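Putative restriction endonuclease domain-containing protein (Anabaena variabilis, PDB 3OT2) is of unknown function but probably acts as a nuclease of the PDDEXK restriction endonuclease-like kind. Local coordinates at residues A44-C49 / I110-P115; I82-W87 / P169-E174; W138-D141 / T146-V149. One frame throughout, in Å; residues are numbered along the deposited sequence.

Contact 1 of 3, residues A44-C49 / I110-P115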
loop_
_atom_site.group_PDB
_atom_site.type_symbol
_atom_site.label_atom_id
_atom_site.label_comp_id
_atom_site.label_asym_id
_atom_site.label_seq_id
_atom_site.Cartn_x
_atom_site.Cartn_y
_atom_site.Cartn_z
ATOM N N ALA A 44 9.743 8.696 17.997
ATOM C CA ALA A 44 10.591 7.690 18.635
ATOM C C ALA A 44 11.234 6.774 17.580
ATOM O O ALA A 44 12.450 6.559 17.612
ATOM C CB ALA A 44 9.787 6.884 19.645
ATOM N N ILE A 45 10.426 6.268 16.633
ATOM C CA ILE A 45 10.897 5.405 15.545
ATOM C C ILE A 45 11.768 6.210 14.581
ATOM O O ILE A 45 12.826 5.728 14.188
ATOM C CB ILE A 45 9.702 4.722 14.835
ATOM C CG1 ILE A 45 9.120 3.616 15.779
ATOM C CG2 ILE A 45 10.144 4.137 13.453
ATOM C CD1 ILE A 45 7.880 2.905 15.278
ATOM N N GLN A 46 11.338 7.432 14.216
ATOM C CA GLN A 46 12.065 8.270 13.273
ATOM C C GLN A 46 13.489 8.612 13.755
ATOM O O GLN A 46 14.419 8.436 12.971
ATOM C CB GLN A 46 11.297 9.555 13.003
ATOM C CG GLN A 46 11.825 10.350 11.818
ATOM C CD GLN A 46 11.086 11.648 11.655
ATOM O OE1 GLN A 46 10.462 12.159 12.584
ATOM N NE2 GLN A 46 11.175 12.241 10.475
ATOM N N SER A 47 13.642 9.105 15.015
ATOM C CA SER A 47 14.946 9.501 15.553
ATOM C C SER A 47 15.881 8.303 15.695
ATOM O O SER A 47 17.058 8.402 15.331
ATOM C CB SER A 47 14.791 10.222 16.891
ATOM O OG SER A 47 14.153 11.476 16.703
ATOM N N GLU A 48 15.370 7.177 16.203
ATOM C CA GLU A 48 16.183 5.979 16.386
ATOM C C GLU A 48 16.579 5.351 15.057
ATOM O O GLU A 48 17.678 4.813 14.929
ATOM C CB GLU A 48 15.439 4.957 17.247
ATOM C CG GLU A 48 16.342 3.862 17.788
ATOM C CD GLU A 48 17.551 4.281 18.601
ATOM O OE1 GLU A 48 17.489 5.329 19.285
ATOM O OE2 GLU A 48 18.559 3.542 18.562
ATOM N N CYS A 49 15.680 5.402 14.078
ATOM C CA CYS A 49 15.926 4.849 12.756
ATOM C C CYS A 49 17.071 5.576 12.049
ATOM O O CYS A 49 17.925 4.908 11.468
ATOM C CB CYS A 49 14.649 4.910 11.940
ATOM S SG CYS A 49 14.599 3.745 10.586
ATOM N N ILE A 110 12.351 6.270 3.701
ATOM C CA ILE A 110 11.649 5.632 4.816
ATOM C C ILE A 110 10.528 6.550 5.268
ATOM O O ILE A 110 10.768 7.709 5.587
ATOM C CB ILE A 110 12.591 5.250 5.984
ATOM C CG1 ILE A 110 13.706 4.283 5.507
ATOM C CG2 ILE A 110 11.798 4.664 7.157
ATOM C CD1 ILE A 110 14.898 4.297 6.336
ATOM N N GLU A 111 9.294 6.019 5.258
ATOM C CA GLU A 111 8.100 6.723 5.685
ATOM C C GLU A 111 7.516 5.999 6.861
ATOM O O GLU A 111 7.419 4.773 6.849
ATOM C CB GLU A 111 7.072 6.828 4.547
ATOM C CG GLU A 111 7.592 7.580 3.327
ATOM C CD GLU A 111 7.626 9.100 3.433
ATOM O OE1 GLU A 111 7.529 9.651 4.556
ATOM O OE2 GLU A 111 7.778 9.744 2.378
ATOM N N ILE A 112 7.148 6.743 7.882
ATOM C CA ILE A 112 6.565 6.145 9.079
ATOM C C ILE A 112 5.173 6.710 9.251
ATOM O O ILE A 112 5.013 7.929 9.329
ATOM C CB ILE A 112 7.462 6.390 10.329
ATOM C CG1 ILE A 112 8.899 5.878 10.094
ATOM C CG2 ILE A 112 6.863 5.744 11.583
ATOM C CD1 ILE A 112 9.963 6.819 10.696
ATOM N N LEU A 113 4.167 5.825 9.305
ATOM C CA LEU A 113 2.785 6.258 9.516
ATOM C C LEU A 113 2.570 6.817 10.905
ATOM O O LEU A 113 3.231 6.424 11.867
ATOM C CB LEU A 113 1.794 5.106 9.284
ATOM C CG LEU A 113 1.753 4.498 7.876
ATOM C CD1 LEU A 113 0.742 3.380 7.845
ATOM C CD2 LEU A 113 1.435 5.572 6.815
ATOM N N SER A 114 1.640 7.761 10.986
ATOM C CA SER A 114 1.184 8.386 12.229
ATOM C C SER A 114 -0.334 8.548 12.065
ATOM O O SER A 114 -0.807 8.446 10.928
ATOM C CB SER A 114 1.934 9.685 12.526
ATOM O OG SER A 114 1.881 10.626 11.475
ATOM N N PRO A 115 -1.138 8.660 13.149
ATOM C CA PRO A 115 -2.609 8.695 12.980
ATOM C C PRO A 115 -3.177 9.632 11.894
ATOM O O PRO A 115 -4.152 9.249 11.242
ATOM C CB PRO A 115 -3.101 9.149 14.353
ATOM C CG PRO A 115 -2.067 8.661 15.304
ATOM C CD PRO A 115 -0.759 8.713 14.579
#

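Contact 2 of 3, residues I82-W87 / P169-E174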
loop_
_atom_site.group_PDB
_atom_site.type_symbol
_atom_site.label_atom_id
_atom_site.label_comp_id
_atom_site.label_asym_id
_atom_site.label_seq_id
_atom_site.Cartn_x
_atom_site.Cartn_y
_atom_site.Cartn_z
ATOM N N ILE A 82 12.526 10.071 6.440
ATOM C CA ILE A 82 13.979 9.796 6.387
ATOM C C ILE A 82 14.356 9.561 4.941
ATOM O O ILE A 82 13.712 8.775 4.262
ATOM C CB ILE A 82 14.433 8.613 7.274
ATOM C CG1 ILE A 82 13.966 8.783 8.737
ATOM C CG2 ILE A 82 15.964 8.377 7.192
ATOM C CD1 ILE A 82 13.873 7.501 9.480
ATOM N N SER A 83 15.406 10.250 4.482
ATOM C CA SER A 83 16.001 10.089 3.158
ATOM C C SER A 83 17.433 9.624 3.322
ATOM O O SER A 83 18.190 10.232 4.079
ATOM C CB SER A 83 15.981 11.427 2.423
ATOM O OG SER A 83 14.674 11.628 1.940
ATOM N N VAL A 84 17.811 8.564 2.619
ATOM C CA VAL A 84 19.175 8.036 2.697
ATOM C C VAL A 84 19.809 8.153 1.306
ATOM O O VAL A 84 19.233 7.706 0.309
ATOM C CB VAL A 84 19.254 6.586 3.270
ATOM C CG1 VAL A 84 20.694 6.216 3.607
ATOM C CG2 VAL A 84 18.371 6.417 4.511
ATOM N N PHE A 85 20.980 8.801 1.243
ATOM C CA PHE A 85 21.709 8.987 -0.026
ATOM C C PHE A 85 23.081 8.391 0.067
ATOM O O PHE A 85 23.772 8.656 1.046
ATOM C CB PHE A 85 21.865 10.499 -0.341
ATOM C CG PHE A 85 20.600 11.205 -0.758
ATOM C CD1 PHE A 85 19.736 11.730 0.188
ATOM C CD2 PHE A 85 20.288 11.370 -2.103
ATOM C CE1 PHE A 85 18.568 12.378 -0.199
ATOM C CE2 PHE A 85 19.128 12.043 -2.489
ATOM C CZ PHE A 85 18.276 12.541 -1.535
ATOM N N ILE A 86 23.511 7.640 -0.971
ATOM C CA ILE A 86 24.869 7.095 -1.045
ATOM C C ILE A 86 25.795 8.318 -1.210
ATOM O O ILE A 86 25.333 9.376 -1.688
ATOM C CB ILE A 86 25.056 5.998 -2.134
ATOM C CG1 ILE A 86 24.952 6.577 -3.579
ATOM C CG2 ILE A 86 24.074 4.826 -1.877
ATOM C CD1 ILE A 86 25.235 5.575 -4.740
ATOM N N TRP A 87 27.067 8.200 -0.762
ATOM C CA TRP A 87 27.981 9.330 -0.711
ATOM C C TRP A 87 28.137 10.048 -2.037
ATOM O O TRP A 87 28.057 11.272 -2.040
ATOM C CB TRP A 87 29.359 8.912 -0.188
ATOM C CG TRP A 87 29.956 9.938 0.735
ATOM C CD1 TRP A 87 30.906 10.867 0.420
ATOM C CD2 TRP A 87 29.593 10.179 2.107
ATOM N NE1 TRP A 87 31.166 11.659 1.515
ATOM C CE2 TRP A 87 30.379 11.253 2.566
ATOM C CE3 TRP A 87 28.659 9.608 2.988
ATOM C CZ2 TRP A 87 30.288 11.743 3.883
ATOM C CZ3 TRP A 87 28.585 10.083 4.290
ATOM C CH2 TRP A 87 29.408 11.125 4.731
ATOM N N PRO A 169 18.934 -1.811 1.551
ATOM C CA PRO A 169 19.700 -1.757 0.284
ATOM C C PRO A 169 21.097 -2.335 0.496
ATOM O O PRO A 169 21.578 -2.365 1.635
ATOM C CB PRO A 169 19.751 -0.263 -0.048
ATOM C CG PRO A 169 18.768 0.388 0.847
ATOM C CD PRO A 169 18.641 -0.464 2.064
ATOM N N SER A 170 21.729 -2.849 -0.568
ATOM C CA SER A 170 23.022 -3.519 -0.414
ATOM C C SER A 170 24.109 -2.583 0.187
ATOM O O SER A 170 24.952 -3.082 0.944
ATOM C CB SER A 170 23.484 -4.154 -1.725
ATOM O OG SER A 170 23.619 -3.171 -2.736
ATOM N N PHE A 171 24.050 -1.250 -0.045
ATOM C CA PHE A 171 25.061 -0.372 0.572
ATOM C C PHE A 171 24.932 -0.389 2.117
ATOM O O PHE A 171 25.912 -0.101 2.798
ATOM C CB PHE A 171 24.970 1.080 0.052
ATOM C CG PHE A 171 23.708 1.838 0.439
ATOM C CD1 PHE A 171 23.605 2.473 1.680
ATOM C CD2 PHE A 171 22.647 1.968 -0.462
ATOM C CE1 PHE A 171 22.461 3.208 2.015
ATOM C CE2 PHE A 171 21.518 2.750 -0.140
ATOM C CZ PHE A 171 21.427 3.343 1.100
ATOM N N ALA A 172 23.730 -0.718 2.658
ATOM C CA ALA A 172 23.501 -0.766 4.098
ATOM C C ALA A 172 23.400 -2.221 4.627
ATOM O O ALA A 172 22.911 -2.429 5.739
ATOM C CB ALA A 172 22.212 0.005 4.427
ATOM N N SER A 173 23.900 -3.213 3.862
ATOM C CA SER A 173 23.789 -4.651 4.183
ATOM C C SER A 173 24.332 -5.045 5.572
ATOM O O SER A 173 23.934 -6.096 6.071
ATOM C CB SER A 173 24.463 -5.505 3.115
ATOM O OG SER A 173 25.866 -5.338 3.159
ATOM N N GLU A 174 25.203 -4.226 6.200
ATOM C CA GLU A 174 25.698 -4.528 7.560
ATOM C C GLU A 174 24.607 -4.288 8.623
ATOM O O GLU A 174 24.747 -4.751 9.754
ATOM C CB GLU A 174 26.939 -3.702 7.891
ATOM C CG GLU A 174 28.157 -4.165 7.115
ATOM C CD GLU A 174 28.513 -5.625 7.344
ATOM O OE1 GLU A 174 28.738 -6.009 8.512
ATOM O OE2 GLU A 174 28.461 -6.405 6.369
#

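Contact 3 of 3, residues W138-D141 / T146-V149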
loop_
_atom_site.group_PDB
_atom_site.type_symbol
_atom_site.label_atom_id
_atom_site.label_comp_id
_atom_site.label_asym_id
_atom_site.label_seq_id
_atom_site.Cartn_x
_atom_site.Cartn_y
_atom_site.Cartn_z
ATOM N N TRP A 138 10.734 2.016 2.317
ATOM C CA TRP A 138 10.180 1.391 3.509
ATOM C C TRP A 138 8.947 2.143 3.944
ATOM O O TRP A 138 9.008 3.365 4.107
ATOM C CB TRP A 138 11.173 1.424 4.700
ATOM C CG TRP A 138 12.172 0.304 4.822
ATOM C CD1 TRP A 138 12.522 -0.619 3.881
ATOM C CD2 TRP A 138 13.016 0.073 5.949
ATOM N NE1 TRP A 138 13.485 -1.463 4.384
ATOM C CE2 TRP A 138 13.799 -1.065 5.663
ATOM C CE3 TRP A 138 13.141 0.689 7.213
ATOM C CZ2 TRP A 138 14.702 -1.606 6.591
ATOM C CZ3 TRP A 138 14.027 0.151 8.134
ATOM C CH2 TRP A 138 14.801 -0.981 7.819
ATOM N N LEU A 139 7.845 1.430 4.157
ATOM C CA LEU A 139 6.642 2.017 4.734
ATOM C C LEU A 139 6.452 1.315 6.068
ATOM O O LEU A 139 6.118 0.127 6.105
ATOM C CB LEU A 139 5.393 1.924 3.824
ATOM C CG LEU A 139 4.068 2.406 4.460
ATOM C CD1 LEU A 139 4.199 3.787 5.064
ATOM C CD2 LEU A 139 2.949 2.384 3.458
ATOM N N ILE A 140 6.759 2.022 7.151
ATOM C CA ILE A 140 6.671 1.500 8.521
ATOM C C ILE A 140 5.304 1.854 9.094
ATOM O O ILE A 140 4.903 3.018 9.071
ATOM C CB ILE A 140 7.822 2.044 9.435
ATOM C CG1 ILE A 140 9.210 1.641 8.894
ATOM C CG2 ILE A 140 7.610 1.600 10.926
ATOM C CD1 ILE A 140 10.401 2.352 9.561
ATOM N N ASP A 141 4.590 0.845 9.591
ATOM C CA ASP A 141 3.282 1.025 10.217
ATOM C C ASP A 141 3.418 0.664 11.705
ATOM O O ASP A 141 3.330 -0.519 12.042
ATOM C CB ASP A 141 2.211 0.165 9.519
ATOM C CG ASP A 141 0.817 0.326 10.108
ATOM O OD1 ASP A 141 0.701 0.801 11.262
ATOM O OD2 ASP A 141 -0.151 0.044 9.403
ATOM N N THR A 146 4.389 -3.466 11.252
ATOM C CA THR A 146 4.608 -3.988 9.930
ATOM C C THR A 146 5.484 -3.044 9.143
ATOM O O THR A 146 5.430 -1.825 9.332
ATOM C CB THR A 146 3.223 -4.172 9.229
ATOM O OG1 THR A 146 2.477 -5.179 9.921
ATOM C CG2 THR A 146 3.338 -4.549 7.727
ATOM N N VAL A 147 6.310 -3.620 8.275
ATOM C CA VAL A 147 7.091 -2.847 7.321
ATOM C C VAL A 147 6.774 -3.366 5.915
ATOM O O VAL A 147 6.902 -4.567 5.655
ATOM C CB VAL A 147 8.621 -2.803 7.586
ATOM C CG1 VAL A 147 9.303 -1.886 6.569
ATOM C CG2 VAL A 147 8.919 -2.327 9.015
ATOM N N PHE A 148 6.372 -2.457 5.013
ATOM C CA PHE A 148 6.228 -2.782 3.595
ATOM C C PHE A 148 7.508 -2.364 2.927
ATOM O O PHE A 148 7.987 -1.246 3.167
ATOM C CB PHE A 148 5.029 -2.085 2.940
ATOM C CG PHE A 148 3.670 -2.541 3.409
ATOM C CD1 PHE A 148 3.175 -3.785 3.048
ATOM C CD2 PHE A 148 2.884 -1.723 4.208
ATOM C CE1 PHE A 148 1.897 -4.198 3.459
ATOM C CE2 PHE A 148 1.591 -2.127 4.595
ATOM C CZ PHE A 148 1.114 -3.362 4.214
ATOM N N VAL A 149 8.086 -3.255 2.131
ATOM C CA VAL A 149 9.340 -3.009 1.410
ATOM C C VAL A 149 9.026 -2.884 -0.083
ATOM O O VAL A 149 8.444 -3.793 -0.686
ATOM C CB VAL A 149 10.394 -4.104 1.710
ATOM C CG1 VAL A 149 11.593 -3.992 0.757
ATOM C CG2 VAL A 149 10.862 -4.024 3.165
#

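Contact 1 of 3, residues A44-C49 / I110-P115
Helix 44-49, carrying I45, Q46 and C49, lies over strand 110-112 with its axis 9.5 Å from that of the strand and running nearly antiparallel to it, at 156°. This is a helix packed on a sheet, consistent with the alpha/beta core of the PDDEXK clan: helix 40-57 covers the face of the mixed sheet to which I110 and I112 point. I112 carries most of the contact. Its CG1 stands anti to the carbonyl carbon (chi1 -55°), and from there the outer methyl is sent onto the helix, where CD1 of I112 rests 3.6 Å from CA of Q46 and 3.8 Å from CB of Q46. The unusual chi2 of I112, 141°, leaves CD1 away from the staggered position. I45 comes in with its short branch: CG2 of I45 lies 3.9 Å from CD1 of I112 and touches CG1 and CG2 of the same side chain, so that one methyl meets both branches of I112. Q46 offers I112 only the aliphatic base of its extended chain. Its buried amide extends away from I112, and NE2 is bound by OE2 of E68 and by the backbone O of D81, while OD2 of D81 also accepts the bond from the backbone N of I112. One helical turn beyond I45, the contact thins to a single touch, SG of C49 standing 4.3 Å from CD1 of I110.

Contact 2 of 3, residues I82-W87 / P169-E174
F171 leans its ring against V84 and I86 from a short turn that begins at P169. The backbone O of P169 accepts the N of A172 at 2.9 Å, and the O of S170 takes the N of S173 at 3.1 Å; the 3-10 turn that these bonds close has F171 pointing toward the strand. There CG of F171 sits between the backbone N and the carbonyl carbon (chi1 67°), and the ring reaches across to strand 82-86, the second strand of the mixed sheet in a core consistent with the PDDEXK clan. I86 lays its CG2 over one ring face as a CH-pi contact, 3.8 Å from the centroid of F171 and 23° off the normal, displaced toward the rim so that the methyl is nearest to CD2. V84 meets the ring at its edge instead, CG1 of V84 approaching CE1 of F171 at 3.8 Å. V57 of helix 40-57 and A63 of strand 63-67 also touch this ring. With an alanine here, the CG2 methyl of I86 would probably lose its aromatic partner and a gap would open beside V84. After F171, A172 packs on W108, and E174 touches V56 of helix 40-57.

Contact 3 of 3, residues W138-D141 / T146-V149
W138 to D141 pair with T146 to V149 as an antiparallel beta hairpin in strict register, W138 opposite V149 and D141 opposite T146, the strand directions 164° apart. L139 and F148 form a hydrogen-bonded pair: N of L139 donates to O of F148, in the carbonyl plane, and N of F148 returns to O of L139 at 2.8 Å. Close packing marks the face bearing W138, I140, V147 and V149. CG1 of V147, anti to its backbone N (chi1 -176°), rises over one face of the indole, 4.2 Å from the centroid of the five-membered ring of W138 and 19° off its normal. CG2 of V149 comes to CD1 of W138 at 3.9 Å, and CG2 of V147 lies beside CG1 of I140. The indole NE1 is taken by O of P167.

On the face of L139, F148, D141 and T146 the side chains stand a little farther apart, CB of L139 and CB of F148 at 4.1 Å. The D141/T146 end is polar and loosest, with CB of D141 and CB of T146 4.5 Å apart, though still buried against the second subunit. Here N of D141 meets O of T146 at 2.8 Å, almost in line with the carbonyl bond of T146, but the return bond from N of T146 to O of D141 stretches to 3.2 Å. OD1 of D141 holds N of E144 in the connecting turn; OD2 bonds to T120 of the second subunit, and an acetate ion, probably from the crystallisation liquor, lies about 3 Å from the side chain. OG1 of T146 bonds to O of E144 and also to NZ of K124 of the second subunit.

Within the sheet, strand 136-141 runs parallel to strand 108-112 and strand 146-150 antiparallel to strand 157-159; V147 and I140 pack on helix 179-183, whereas L139 and F148 meet helix 119-131.

From the N terminus, helix 40-57 is the first element to enter a contact, and contact 1 closes a 60-residue loop when strand 108-112 packs against it. Contact 2 opens inside that loop at strand 82-86 and closes only at 169-174, so the two cross. They meet directly in the sheet, where N of I110 probably bonds to O of I82. Contact 3 follows contact 1 in series, a short hairpin lying between the two halves of contact 2, which it does not touch. Strand 136-141 joins it to contact 1 by backbone bonds to E111. The contacts join four neighbouring strands of the mixed sheet to one another, and helix 40-57 and the loop before helix 179-183 to that sheet.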